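Acireductone dioxygenase (Bacillus anthracis, PDB 4QGL) probably catalyses the oxidation of an acireductone by O2 in methionine salvage, with products that depend on whether iron or nickel occupies its active site. Local coordinates at residues E35-S40 and V110-S115; E48-T53 and D155-A160; H80-L85 and V159-F164; E102-D107 and N145-F150; S115-F120 and E133-D138. All coordinates share one frame; numbering follows the deposited sequence.

Interaction 1. Residues E35-S40 and V110-S115; sequences EKWNIS and VRFIVS
Trp37 and Phe112 make up the dense half of this contact, an offset stack of buried rings. The centroids of the Trp37 six-membered ring and the Phe112 ring are 4.3 Å apart, with the planes inclined at 29°. Overlap is uneven: Trp37 CE3 sits over the centre of one Phe112 face, whereas Phe112 CD1 falls toward the rim of the indole. These two atoms, Trp37 CE3 and Phe112 CD1, are 3.3 Å apart. Rotation of the indole is fixed from its far edge, where Trp37 NE1 donates to Glu35 OE2 over 2.7 Å; the acceptor lies in the ring plane and the N-H...O angle is 169°.

Toward Ile39 the packing thins to a single methyl. With CG1 anti to the backbone N (chi1 -171°), the chain continues to CD1, which lies 3.9 Å from Phe112 CZ and 3.8 Å from Val114 O. Flanking Ile39, Asn38 and Ser40 are solvent-exposed.

Strands 33-36 and 109-113 are not direct neighbours: strand 138-142 runs between them in the sheet, and its Leu139 touches both rings. Helix 65-75 packs on Trp37 through Glu67, Ile68 and Val71, while Phe112 meets loop residue Phe64, and Ile161 on strand 158-164.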
# COMPACT_ATOMS: atom_id res chain seq x y z
N GLU A 35 2.04 -9.32 2.68
CA GLU A 35 2.87 -10.25 1.93
C GLU A 35 4.11 -9.51 1.57
O GLU A 35 4.06 -8.28 1.37
CB GLU A 35 2.18 -10.68 0.65
CG GLU A 35 0.90 -11.46 0.85
CD GLU A 35 0.35 -12.00 -0.47
OE1 GLU A 35 -0.77 -12.58 -0.49
OE2 GLU A 35 1.05 -11.85 -1.52
N LYS A 36 5.21 -10.23 1.48
CA LYS A 36 6.43 -9.65 0.99
C LYS A 36 6.78 -10.33 -0.33
O LYS A 36 6.99 -11.55 -0.37
CB LYS A 36 7.56 -9.78 2.03
CG LYS A 36 8.87 -9.00 1.73
CD LYS A 36 8.84 -7.54 2.25
CE LYS A 36 9.84 -6.60 1.55
NZ LYS A 36 9.53 -5.15 1.82
N TRP A 37 6.78 -9.56 -1.42
CA TRP A 37 7.13 -10.10 -2.74
C TRP A 37 8.58 -9.79 -3.04
O TRP A 37 9.16 -8.84 -2.48
CB TRP A 37 6.29 -9.46 -3.82
CG TRP A 37 4.86 -9.74 -3.69
CD1 TRP A 37 4.26 -10.61 -2.82
CD2 TRP A 37 3.83 -9.18 -4.48
NE1 TRP A 37 2.90 -10.63 -3.03
CE2 TRP A 37 2.61 -9.75 -4.04
CE3 TRP A 37 3.80 -8.26 -5.52
CZ2 TRP A 37 1.40 -9.43 -4.61
CZ3 TRP A 37 2.62 -7.94 -6.08
CH2 TRP A 37 1.42 -8.52 -5.63
N ASN A 38 9.15 -10.57 -3.96
CA ASN A 38 10.56 -10.51 -4.23
C ASN A 38 10.90 -9.34 -5.15
O ASN A 38 10.81 -9.42 -6.37
CB ASN A 38 11.03 -11.84 -4.75
CG ASN A 38 12.51 -11.86 -5.00
OD1 ASN A 38 13.34 -11.64 -4.10
ND2 ASN A 38 12.85 -12.07 -6.22
N ILE A 39 11.25 -8.23 -4.52
CA ILE A 39 11.41 -6.93 -5.21
C ILE A 39 12.73 -6.93 -5.97
O ILE A 39 12.86 -6.20 -6.93
CB ILE A 39 11.20 -5.73 -4.22
CG1 ILE A 39 11.15 -4.38 -4.95
CG2 ILE A 39 12.21 -5.69 -3.10
CD1 ILE A 39 9.77 -4.05 -5.48
N SER A 40 13.67 -7.79 -5.58
CA SER A 40 14.94 -7.98 -6.32
C SER A 40 14.76 -8.44 -7.77
O SER A 40 15.66 -8.33 -8.57
CB SER A 40 15.85 -9.00 -5.62
OG SER A 40 15.32 -10.30 -5.64
N VAL A 110 -6.03 -2.72 -1.77
CA VAL A 110 -4.81 -3.49 -1.90
C VAL A 110 -3.78 -2.68 -2.64
O VAL A 110 -4.07 -2.09 -3.65
CB VAL A 110 -5.12 -4.75 -2.69
CG1 VAL A 110 -3.93 -5.70 -2.71
CG2 VAL A 110 -6.35 -5.42 -2.11
N ARG A 111 -2.58 -2.62 -2.11
CA ARG A 111 -1.51 -1.84 -2.72
C ARG A 111 -0.22 -2.65 -2.61
O ARG A 111 -0.01 -3.30 -1.60
CB ARG A 111 -1.33 -0.48 -2.02
CG ARG A 111 -2.50 0.51 -2.17
CD ARG A 111 -2.72 0.93 -3.63
NE ARG A 111 -3.84 1.87 -3.78
CZ ARG A 111 -5.11 1.52 -3.83
NH1 ARG A 111 -5.47 0.25 -3.77
NH2 ARG A 111 -6.04 2.44 -3.95
N PHE A 112 0.62 -2.64 -3.65
CA PHE A 112 1.96 -3.19 -3.52
C PHE A 112 2.97 -2.11 -3.80
O PHE A 112 2.90 -1.48 -4.83
CB PHE A 112 2.16 -4.33 -4.49
CG PHE A 112 3.60 -4.76 -4.66
CD1 PHE A 112 4.22 -5.51 -3.71
CD2 PHE A 112 4.30 -4.44 -5.80
CE1 PHE A 112 5.52 -5.91 -3.88
CE2 PHE A 112 5.60 -4.84 -5.98
CZ PHE A 112 6.22 -5.58 -5.01
N ILE A 113 3.91 -1.89 -2.91
CA ILE A 113 4.85 -0.80 -3.17
C ILE A 113 6.00 -1.27 -4.05
O ILE A 113 6.66 -2.28 -3.76
CB ILE A 113 5.43 -0.22 -1.87
CG1 ILE A 113 4.31 0.22 -0.90
CG2 ILE A 113 6.37 0.92 -2.19
CD1 ILE A 113 3.04 0.74 -1.54
N VAL A 114 6.22 -0.53 -5.13
CA VAL A 114 7.34 -0.76 -6.01
C VAL A 114 8.50 0.15 -5.71
O VAL A 114 9.63 -0.28 -5.66
CB VAL A 114 6.99 -0.52 -7.48
CG1 VAL A 114 8.11 -1.09 -8.37
CG2 VAL A 114 5.66 -1.18 -7.88
N SER A 115 8.22 1.43 -5.55
CA SER A 115 9.23 2.42 -5.17
C SER A 115 8.68 3.40 -4.15
O SER A 115 7.48 3.51 -4.02
CB SER A 115 9.65 3.18 -6.40
OG SER A 115 10.45 2.35 -7.23

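Interaction 2. Residues E48-T53 and D155-A160; sequences ENYSLT and DRQVVA
Tyr50 and Gln157 meet as two flat groups laid one on the other. The phenol ring and the side-chain amide are only 8° from parallel, although the side chains themselves cross at about a right angle. Gln157 CD lies 3.4 Å from Tyr50 CZ, and OE1 of Gln157 stands over one ring face, displaced toward the rim. A chi1 of 64° sets Gln157 CG between its backbone N and carbonyl carbon, 3.3 Å from Tyr50 OH; the extended chain beyond carries the amide over the ring.

At the ring edge, in plane, is Val158 CA. Val159 crosses the ring obliquely, its CG2 3.6 Å from Tyr50 CD1, and the same methyl is 3.5 Å from Asn49 O. Its other branch meets Leu52 tip to tip, CG1 of Val159 lying 3.8 Å from Leu52 CD1.

The geometry is that of an amide-on-aromatic stack beside a small apolar cluster, packing the loop before helix 54-63 against the start of strand 158-164 in one sheet of the cupin fold.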
# COMPACT_ATOMS: atom_id res chain seq x y z
N GLU A 48 13.23 3.19 -8.32
CA GLU A 48 13.13 4.62 -8.10
C GLU A 48 12.89 5.35 -9.42
O GLU A 48 13.58 6.30 -9.76
CB GLU A 48 14.40 5.15 -7.41
CG GLU A 48 14.45 4.96 -5.90
CD GLU A 48 13.09 4.98 -5.21
OE1 GLU A 48 12.41 6.02 -5.19
OE2 GLU A 48 12.66 3.92 -4.69
N ASN A 49 11.89 4.89 -10.15
CA ASN A 49 11.55 5.49 -11.41
C ASN A 49 10.15 6.01 -11.26
O ASN A 49 9.22 5.24 -11.02
CB ASN A 49 11.63 4.42 -12.49
CG ASN A 49 11.52 5.00 -13.89
OD1 ASN A 49 10.87 6.00 -14.10
ND2 ASN A 49 12.15 4.34 -14.84
N TYR A 50 10.01 7.32 -11.38
CA TYR A 50 8.73 7.98 -11.08
C TYR A 50 8.07 8.62 -12.29
O TYR A 50 6.91 8.97 -12.22
CB TYR A 50 8.92 9.03 -9.96
CG TYR A 50 9.25 8.42 -8.61
CD1 TYR A 50 8.24 8.03 -7.74
CD2 TYR A 50 10.58 8.20 -8.23
CE1 TYR A 50 8.54 7.45 -6.52
CE2 TYR A 50 10.88 7.63 -7.01
CZ TYR A 50 9.85 7.26 -6.16
OH TYR A 50 10.12 6.68 -4.95
N SER A 51 8.79 8.82 -13.39
CA SER A 51 8.16 9.27 -14.62
C SER A 51 8.05 8.07 -15.53
O SER A 51 8.96 7.75 -16.30
CB SER A 51 8.97 10.34 -15.31
OG SER A 51 10.31 9.93 -15.37
N LEU A 52 6.89 7.43 -15.41
CA LEU A 52 6.68 6.11 -15.94
C LEU A 52 5.99 6.19 -17.28
O LEU A 52 4.99 6.88 -17.43
CB LEU A 52 5.82 5.32 -14.94
CG LEU A 52 6.59 5.02 -13.66
CD1 LEU A 52 5.76 4.33 -12.61
CD2 LEU A 52 7.79 4.15 -14.01
N THR A 53 6.55 5.47 -18.25
CA THR A 53 5.90 5.36 -19.56
C THR A 53 4.80 4.31 -19.49
O THR A 53 4.71 3.57 -18.50
CB THR A 53 6.90 5.10 -20.73
OG1 THR A 53 7.52 3.79 -20.64
CG2 THR A 53 7.95 6.22 -20.77
N ASP A 155 9.81 11.94 1.81
CA ASP A 155 10.31 11.98 0.45
C ASP A 155 9.17 12.28 -0.53
O ASP A 155 9.42 12.48 -1.73
CB ASP A 155 11.08 10.69 0.06
CG ASP A 155 10.25 9.41 0.25
OD1 ASP A 155 9.46 9.36 1.24
OD2 ASP A 155 10.37 8.45 -0.59
N ARG A 156 7.93 12.33 -0.01
CA ARG A 156 6.73 12.68 -0.79
C ARG A 156 6.71 12.03 -2.21
O ARG A 156 6.46 12.71 -3.20
CB ARG A 156 6.54 14.21 -0.92
CG ARG A 156 6.51 15.02 0.38
CD ARG A 156 5.09 15.18 0.92
NE ARG A 156 4.30 16.15 0.13
CZ ARG A 156 3.01 16.43 0.33
NH1 ARG A 156 2.33 15.83 1.30
NH2 ARG A 156 2.39 17.31 -0.44
N GLN A 157 6.95 10.73 -2.30
CA GLN A 157 6.87 10.04 -3.57
C GLN A 157 6.60 8.55 -3.39
O GLN A 157 7.16 7.90 -2.52
CB GLN A 157 8.15 10.24 -4.36
CG GLN A 157 9.33 9.62 -3.66
CD GLN A 157 10.62 10.01 -4.29
OE1 GLN A 157 10.63 10.68 -5.32
NE2 GLN A 157 11.73 9.61 -3.68
N VAL A 158 5.72 8.02 -4.22
CA VAL A 158 5.45 6.60 -4.18
C VAL A 158 5.08 6.09 -5.56
O VAL A 158 4.42 6.79 -6.36
CB VAL A 158 4.36 6.28 -3.12
CG1 VAL A 158 2.96 6.55 -3.62
CG2 VAL A 158 4.46 4.85 -2.67
N VAL A 159 5.54 4.87 -5.86
CA VAL A 159 5.02 4.08 -7.00
C VAL A 159 4.40 2.80 -6.48
O VAL A 159 5.01 2.13 -5.67
CB VAL A 159 6.10 3.72 -8.02
CG1 VAL A 159 5.52 2.86 -9.12
CG2 VAL A 159 6.66 4.95 -8.68
N ALA A 160 3.19 2.47 -6.96
CA ALA A 160 2.39 1.33 -6.49
C ALA A 160 1.57 0.66 -7.57
O ALA A 160 1.14 1.27 -8.54
CB ALA A 160 1.43 1.79 -5.39

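Interaction 3. Residues H80-L85 and V159-F164; sequences HDVISL and VAIRIF
Strands 80-85 and 159-164 run antiparallel, their axes 4.6 Å apart at closest and their directions 150° apart, with Asp81-Arg162 and Ile83-Ala160 as the hydrogen-bonded pairs. Four backbone bonds define the register: Asp81 N to Arg162 O at 3.0 Å, the return bond from Arg162 N to Asp81 O, and the equivalent two-way pair between Ile83 and Ala160.

The non-hydrogen-bonded pairs, His80-Ile163, Val82-Ile161 and Ser84-Val159, direct their side chains to one face of the sheet. Val82 CG1 lies 4.1 Å from Val159 CG1, Val82 CG2 is 4.3 Å from Ile161 CG1, and Ser84 CB approaches Val159 CG2 at 3.7 Å. Helices 54-63 and 65-75 cover this face, Leu61 touching His80, Val82 and Ile161. Strand 79-85 is an edge strand of this antiparallel sheet of the cupin fold, and strand 158-164 links it to strand 109-113.

Asp81, Ile83, Ala160 and Arg162 project to the other face. Arg162, bent at chi2 and chi3, turns back toward Asp81, and its NH2 forms a salt bridge with the carboxylate. As modelled the two planes are 14° apart, though the position of OD1 is uncertain and the bond to OD2 is weak. Ile83 CG2 lies over one guanidinium face, 3.6 Å from Arg162 NH2. Arg162 also packs on Arg111, predicted to be important for generating the substrate dianion. Phe164 presents a ring face to the backbone N of His80, with CZ 3.7 Å from that atom.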
# COMPACT_ATOMS: atom_id res chain seq x y z
N HIS A 80 -6.20 -4.39 -12.15
CA HIS A 80 -4.98 -3.82 -11.56
C HIS A 80 -4.35 -2.77 -12.46
O HIS A 80 -4.47 -2.86 -13.70
CB HIS A 80 -3.95 -4.91 -11.23
CG HIS A 80 -3.76 -5.92 -12.31
ND1 HIS A 80 -4.55 -7.06 -12.42
CD2 HIS A 80 -2.86 -6.00 -13.32
CE1 HIS A 80 -4.14 -7.78 -13.45
NE2 HIS A 80 -3.12 -7.16 -14.02
N ASP A 81 -3.67 -1.80 -11.85
CA ASP A 81 -2.90 -0.82 -12.61
C ASP A 81 -1.78 -0.20 -11.79
O ASP A 81 -1.54 -0.60 -10.68
CB ASP A 81 -3.80 0.25 -13.21
CG ASP A 81 -4.54 1.07 -12.16
OD1 ASP A 81 -4.10 1.18 -10.97
OD2 ASP A 81 -5.59 1.62 -12.57
N VAL A 82 -1.09 0.77 -12.37
CA VAL A 82 0.03 1.38 -11.70
C VAL A 82 -0.21 2.86 -11.59
O VAL A 82 -0.59 3.50 -12.54
CB VAL A 82 1.34 1.11 -12.44
CG1 VAL A 82 2.52 1.69 -11.68
CG2 VAL A 82 1.52 -0.39 -12.64
N ILE A 83 0.02 3.39 -10.40
CA ILE A 83 0.02 4.83 -10.22
C ILE A 83 1.35 5.32 -9.62
O ILE A 83 2.03 4.60 -8.92
CB ILE A 83 -1.22 5.30 -9.42
CG1 ILE A 83 -1.41 4.51 -8.13
CG2 ILE A 83 -2.46 5.08 -10.28
CD1 ILE A 83 -0.82 5.17 -6.93
N SER A 84 1.73 6.54 -9.97
CA SER A 84 2.81 7.20 -9.27
C SER A 84 2.48 8.63 -8.85
O SER A 84 1.81 9.34 -9.57
CB SER A 84 4.08 7.18 -10.09
OG SER A 84 4.01 8.10 -11.14
N LEU A 85 2.96 9.01 -7.67
CA LEU A 85 2.79 10.34 -7.08
C LEU A 85 4.15 10.87 -6.72
O LEU A 85 4.99 10.12 -6.26
CB LEU A 85 1.95 10.27 -5.81
CG LEU A 85 0.49 9.85 -6.03
CD1 LEU A 85 -0.21 9.61 -4.72
CD2 LEU A 85 -0.25 10.89 -6.83
N VAL A 159 5.54 4.87 -5.86
CA VAL A 159 5.02 4.08 -7.00
C VAL A 159 4.40 2.80 -6.48
O VAL A 159 5.01 2.13 -5.67
CB VAL A 159 6.10 3.72 -8.02
CG1 VAL A 159 5.52 2.86 -9.12
CG2 VAL A 159 6.66 4.95 -8.68
N ALA A 160 3.19 2.47 -6.96
CA ALA A 160 2.39 1.33 -6.49
C ALA A 160 1.57 0.66 -7.57
O ALA A 160 1.14 1.27 -8.54
CB ALA A 160 1.43 1.79 -5.39
N ILE A 161 1.29 -0.60 -7.33
CA ILE A 161 0.30 -1.32 -8.08
C ILE A 161 -0.97 -1.35 -7.25
O ILE A 161 -0.92 -1.68 -6.09
CB ILE A 161 0.76 -2.76 -8.38
CG1 ILE A 161 2.09 -2.75 -9.10
CG2 ILE A 161 -0.27 -3.43 -9.24
CD1 ILE A 161 2.72 -4.12 -9.23
N ARG A 162 -2.11 -1.02 -7.84
CA ARG A 162 -3.36 -1.13 -7.15
C ARG A 162 -4.12 -2.30 -7.71
O ARG A 162 -4.28 -2.43 -8.93
CB ARG A 162 -4.18 0.11 -7.36
CG ARG A 162 -3.36 1.37 -7.33
CD ARG A 162 -3.90 2.28 -8.40
NE ARG A 162 -4.92 3.17 -7.88
CZ ARG A 162 -5.78 3.84 -8.64
NH1 ARG A 162 -6.66 4.63 -8.07
NH2 ARG A 162 -5.76 3.73 -9.96
N ILE A 163 -4.59 -3.16 -6.81
CA ILE A 163 -5.43 -4.26 -7.21
C ILE A 163 -6.83 -3.99 -6.66
O ILE A 163 -6.97 -3.62 -5.53
CB ILE A 163 -4.84 -5.59 -6.70
CG1 ILE A 163 -3.37 -5.70 -7.12
CG2 ILE A 163 -5.61 -6.78 -7.27
CD1 ILE A 163 -2.68 -6.95 -6.61
N PHE A 164 -7.84 -4.13 -7.47
CA PHE A 164 -9.19 -3.85 -7.05
C PHE A 164 -10.16 -4.91 -7.56
O PHE A 164 -9.86 -5.68 -8.47
CB PHE A 164 -9.61 -2.47 -7.54
CG PHE A 164 -8.98 -2.04 -8.84
CD1 PHE A 164 -7.70 -1.56 -8.88
CD2 PHE A 164 -9.71 -2.07 -10.03
CE1 PHE A 164 -7.12 -1.15 -10.07
CE2 PHE A 164 -9.14 -1.65 -11.23
CZ PHE A 164 -7.85 -1.20 -11.25

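Interaction 4. Residues E102-D107 and N145-F150; sequences EHHHTD and NARHYF. With CD (cadmium ion), chain B.
The metal site of the cupin fold is assembled here from three histidines: His103 and His105 in the loop before strand 109-113, and His148 at the start of strand 148-151. Cadmium occupies it, in the place predicted for Fe(2+) or Ni(2+). Each imidazole uses NE2, at 2.4 Å from the cadmium for His103, 2.3 Å for His105 and 2.6 Å for His148; a water and Glu109 OE1 complete the shell.

Second-shell carbonyls orient the rings. With CG between its backbone N and carbonyl carbon (chi1 65°), His148 donates from ND1 to Ala146 O over 2.7 Å, nearly in the ring plane, while Lys101 O and Val171 O accept from His103 and His105. Two backbone bonds join His103 to His148.

On the flank, Arg147 NE meets the anti lone pair of Glu102 OE1 at 2.6 Å in a salt bridge; Glu102 may play a role in metal incorporation. The same guanidinium reaches His104, with Arg147 NH1 3.2 Å from His104 ND1 and 38° out of the imidazole plane.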
# COMPACT_ATOMS: atom_id res chain seq x y z
N GLU A 102 -10.00 10.44 7.16
CA GLU A 102 -10.42 9.10 7.54
C GLU A 102 -11.65 8.72 6.71
O GLU A 102 -12.65 9.43 6.67
CB GLU A 102 -10.75 9.06 9.01
CG GLU A 102 -11.14 7.70 9.56
CD GLU A 102 -11.77 7.78 10.96
OE1 GLU A 102 -12.92 7.33 11.14
OE2 GLU A 102 -11.12 8.30 11.88
N HIS A 103 -11.54 7.61 6.02
CA HIS A 103 -12.66 7.05 5.26
C HIS A 103 -12.61 5.57 5.38
O HIS A 103 -11.65 5.04 5.90
CB HIS A 103 -12.58 7.46 3.79
CG HIS A 103 -11.29 7.10 3.15
ND1 HIS A 103 -10.11 7.77 3.40
CD2 HIS A 103 -10.97 6.09 2.32
CE1 HIS A 103 -9.13 7.21 2.72
NE2 HIS A 103 -9.64 6.20 2.04
N HIS A 104 -13.68 4.91 4.95
CA HIS A 104 -13.60 3.49 4.61
C HIS A 104 -14.03 3.21 3.18
O HIS A 104 -14.35 4.14 2.44
CB HIS A 104 -14.35 2.61 5.62
CG HIS A 104 -15.83 2.77 5.62
ND1 HIS A 104 -16.51 3.47 6.60
CD2 HIS A 104 -16.78 2.26 4.80
CE1 HIS A 104 -17.80 3.41 6.36
NE2 HIS A 104 -18.00 2.69 5.28
N HIS A 105 -13.94 1.94 2.78
CA HIS A 105 -14.49 1.46 1.50
C HIS A 105 -15.32 0.17 1.71
O HIS A 105 -15.07 -0.57 2.65
CB HIS A 105 -13.37 1.15 0.49
CG HIS A 105 -12.31 2.21 0.41
ND1 HIS A 105 -12.48 3.39 -0.27
CD2 HIS A 105 -11.04 2.23 0.91
CE1 HIS A 105 -11.38 4.12 -0.17
NE2 HIS A 105 -10.50 3.45 0.56
N THR A 106 -16.26 -0.10 0.79
CA THR A 106 -17.02 -1.37 0.79
C THR A 106 -16.32 -2.57 0.16
O THR A 106 -16.85 -3.68 0.22
CB THR A 106 -18.34 -1.23 0.05
OG1 THR A 106 -18.09 -0.64 -1.22
CG2 THR A 106 -19.31 -0.38 0.88
N ASP A 107 -15.18 -2.35 -0.47
CA ASP A 107 -14.25 -3.42 -0.85
C ASP A 107 -12.88 -3.18 -0.18
O ASP A 107 -12.58 -2.09 0.35
CB ASP A 107 -14.11 -3.53 -2.39
CG ASP A 107 -15.39 -4.09 -3.10
OD1 ASP A 107 -16.16 -4.86 -2.45
OD2 ASP A 107 -15.61 -3.76 -4.31
N ASN A 145 -14.54 -2.00 5.23
CA ASN A 145 -15.16 -1.34 6.41
C ASN A 145 -14.20 -0.81 7.47
O ASN A 145 -14.64 -0.19 8.43
CB ASN A 145 -16.24 -2.21 7.06
CG ASN A 145 -17.25 -2.69 6.05
OD1 ASN A 145 -17.53 -1.99 5.05
ND2 ASN A 145 -17.77 -3.91 6.25
N ALA A 146 -12.90 -1.01 7.29
CA ALA A 146 -11.94 -0.50 8.24
C ALA A 146 -11.65 0.98 7.98
O ALA A 146 -11.21 1.36 6.91
CB ALA A 146 -10.65 -1.29 8.19
N ARG A 147 -11.88 1.79 9.00
CA ARG A 147 -11.55 3.22 8.93
C ARG A 147 -10.03 3.38 8.85
O ARG A 147 -9.28 2.74 9.60
CB ARG A 147 -12.11 3.95 10.14
CG ARG A 147 -13.59 3.74 10.37
CD ARG A 147 -14.47 4.50 9.37
NE ARG A 147 -14.43 5.98 9.49
CZ ARG A 147 -14.93 6.83 8.58
NH1 ARG A 147 -15.55 6.39 7.48
NH2 ARG A 147 -14.81 8.12 8.76
N HIS A 148 -9.57 4.18 7.88
CA HIS A 148 -8.15 4.39 7.66
C HIS A 148 -7.90 5.69 6.90
O HIS A 148 -8.83 6.25 6.37
CB HIS A 148 -7.55 3.18 6.92
CG HIS A 148 -8.07 2.99 5.54
ND1 HIS A 148 -9.32 2.49 5.29
CD2 HIS A 148 -7.52 3.27 4.34
CE1 HIS A 148 -9.53 2.47 3.99
NE2 HIS A 148 -8.46 2.95 3.38
N TYR A 149 -6.67 6.21 6.90
CA TYR A 149 -6.26 7.22 5.93
C TYR A 149 -4.84 6.95 5.44
O TYR A 149 -4.19 5.98 5.88
CB TYR A 149 -6.43 8.63 6.47
CG TYR A 149 -5.79 8.87 7.80
CD1 TYR A 149 -6.48 8.58 8.96
CD2 TYR A 149 -4.51 9.38 7.90
CE1 TYR A 149 -5.91 8.79 10.21
CE2 TYR A 149 -3.91 9.57 9.13
CZ TYR A 149 -4.62 9.27 10.29
OH TYR A 149 -4.07 9.45 11.54
N PHE A 150 -4.37 7.75 4.47
CA PHE A 150 -3.07 7.51 3.82
C PHE A 150 -2.18 8.75 3.83
O PHE A 150 -2.62 9.87 3.72
CB PHE A 150 -3.23 7.00 2.36
CG PHE A 150 -1.89 6.69 1.66
CD1 PHE A 150 -1.24 5.50 1.90
CD2 PHE A 150 -1.31 7.58 0.79
CE1 PHE A 150 -0.02 5.22 1.30
CE2 PHE A 150 -0.09 7.32 0.19
CZ PHE A 150 0.55 6.13 0.43
CD CD B . -8.49 4.33 1.18
O HOH W 1 -11.91 0.11 4.16
O HOH W 2 -6.43 5.44 1.39

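Interaction 5. Residues S115-F120 and E133-D138; sequences SGHGIF and ELEPGD. With CD (cadmium ion), chain C.
The His117 imidazole and the Glu135 carboxylate point the same way, side by side, with their planes 84° apart. At the imidazole edge, in its plane, lie the cadmium ion and Glu135 OE2; Leu134 O approaches this ring obliquely. Farther along the strand, Leu134 CD1 lies at the edge of the Phe120 ring, 4.0 Å from Phe120 CD2.

Both oxygens of Glu135 grip the cadmium, OE1 at 2.4 Å and OE2 at 2.3 Å, whereas His117 NE2 is farther from it at 2.7 Å. The bend at chi2 (-86°) in Glu135 turns CD toward the metal. Asp155 OD2 accepts from His117 ND1. The backbone joins the hairpin strands through Leu134 N to Gly118 O at 3.1 Å. Beyond, a type II turn runs from Glu135 to Asp138, whose OD2 takes the N-H of Glu135.

With Gly1 O as a further ligand, the cadmium joins the N terminus to the hairpin; none of these ligands belongs to the predicted iron or nickel site, consistent with adventitious binding.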
# COMPACT_ATOMS: atom_id res chain seq x y z
N SER A 115 8.22 1.43 -5.55
CA SER A 115 9.23 2.42 -5.17
C SER A 115 8.68 3.40 -4.15
O SER A 115 7.48 3.51 -4.02
CB SER A 115 9.65 3.18 -6.40
OG SER A 115 10.45 2.35 -7.23
N GLY A 116 9.57 4.14 -3.47
CA GLY A 116 9.20 5.18 -2.48
C GLY A 116 8.58 4.62 -1.24
O GLY A 116 8.92 3.52 -0.81
N HIS A 117 7.65 5.38 -0.65
CA HIS A 117 7.06 5.01 0.67
C HIS A 117 5.61 5.43 0.83
O HIS A 117 5.13 6.33 0.14
CB HIS A 117 7.84 5.63 1.82
CG HIS A 117 9.31 5.36 1.78
ND1 HIS A 117 10.19 6.14 1.05
CD2 HIS A 117 10.06 4.41 2.38
CE1 HIS A 117 11.41 5.67 1.19
NE2 HIS A 117 11.36 4.62 1.99
N GLY A 118 4.90 4.77 1.73
CA GLY A 118 3.61 5.26 2.14
C GLY A 118 3.38 4.87 3.58
O GLY A 118 4.11 4.06 4.12
N ILE A 119 2.38 5.49 4.20
CA ILE A 119 1.93 5.09 5.51
C ILE A 119 0.43 4.90 5.46
O ILE A 119 -0.28 5.81 5.10
CB ILE A 119 2.21 6.14 6.61
CG1 ILE A 119 3.68 6.55 6.67
CG2 ILE A 119 1.85 5.54 7.97
CD1 ILE A 119 3.91 7.91 7.29
N PHE A 120 -0.05 3.72 5.83
CA PHE A 120 -1.45 3.55 6.10
C PHE A 120 -1.73 3.62 7.57
O PHE A 120 -1.08 2.95 8.36
CB PHE A 120 -1.95 2.22 5.60
CG PHE A 120 -2.40 2.26 4.17
CD1 PHE A 120 -3.62 2.81 3.85
CD2 PHE A 120 -1.61 1.76 3.13
CE1 PHE A 120 -4.04 2.88 2.55
CE2 PHE A 120 -2.03 1.83 1.83
CZ PHE A 120 -3.25 2.40 1.54
N GLU A 133 3.95 1.26 8.05
CA GLU A 133 4.87 1.98 7.19
C GLU A 133 5.48 1.01 6.21
O GLU A 133 6.09 0.02 6.61
CB GLU A 133 5.98 2.60 8.02
CG GLU A 133 5.49 3.42 9.20
CD GLU A 133 6.63 3.70 10.16
OE1 GLU A 133 7.66 3.01 10.05
OE2 GLU A 133 6.54 4.59 11.03
N LEU A 134 5.36 1.34 4.94
CA LEU A 134 5.62 0.36 3.91
C LEU A 134 6.92 0.61 3.18
O LEU A 134 7.24 1.76 2.87
CB LEU A 134 4.47 0.39 2.90
CG LEU A 134 3.08 0.18 3.48
CD1 LEU A 134 2.06 0.34 2.38
CD2 LEU A 134 2.95 -1.18 4.13
N GLU A 135 7.64 -0.47 2.87
CA GLU A 135 8.86 -0.37 2.06
C GLU A 135 8.62 -1.06 0.74
O GLU A 135 7.71 -1.88 0.60
CB GLU A 135 10.03 -0.99 2.80
CG GLU A 135 10.44 -0.24 4.07
CD GLU A 135 11.41 0.87 3.76
OE1 GLU A 135 11.77 0.93 2.58
OE2 GLU A 135 11.82 1.66 4.63
N PRO A 136 9.43 -0.73 -0.27
CA PRO A 136 9.23 -1.47 -1.50
C PRO A 136 9.25 -2.96 -1.27
O PRO A 136 9.95 -3.42 -0.40
CB PRO A 136 10.42 -1.04 -2.36
CG PRO A 136 10.69 0.37 -1.88
CD PRO A 136 10.40 0.37 -0.41
N GLY A 137 8.45 -3.71 -2.02
CA GLY A 137 8.38 -5.16 -1.83
C GLY A 137 7.23 -5.56 -0.93
O GLY A 137 6.97 -6.76 -0.74
N ASP A 138 6.52 -4.54 -0.43
CA ASP A 138 5.44 -4.71 0.53
C ASP A 138 4.08 -4.75 -0.14
O ASP A 138 3.71 -3.79 -0.78
CB ASP A 138 5.44 -3.50 1.48
CG ASP A 138 6.35 -3.68 2.70
OD1 ASP A 138 6.96 -4.76 2.83
OD2 ASP A 138 6.46 -2.75 3.55
CD CD C . 13.04 2.87 3.09

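From the N terminus, segment 35-40 opens interaction 1, followed by 48-53 of interaction 2, 80-85 of interaction 3 and 102-107 of interaction 4, all before 110-115 closes interaction 1. Interaction 1 therefore crosses the other three. Interaction 5 opens at Ser115, which it shares with interaction 1, and closes a short hairpin loop that lies within interaction 4; both lie within the longer loops of interactions 2 and 3. Those two finish together on strand 158-164, sharing Val159 and Ala160. Interactions 1, 2 and 3 converge on the sheet containing strands 109-113 and 158-164, while 4 and 5 reach the second sheet through neighbouring strands 148-151 and 116-123.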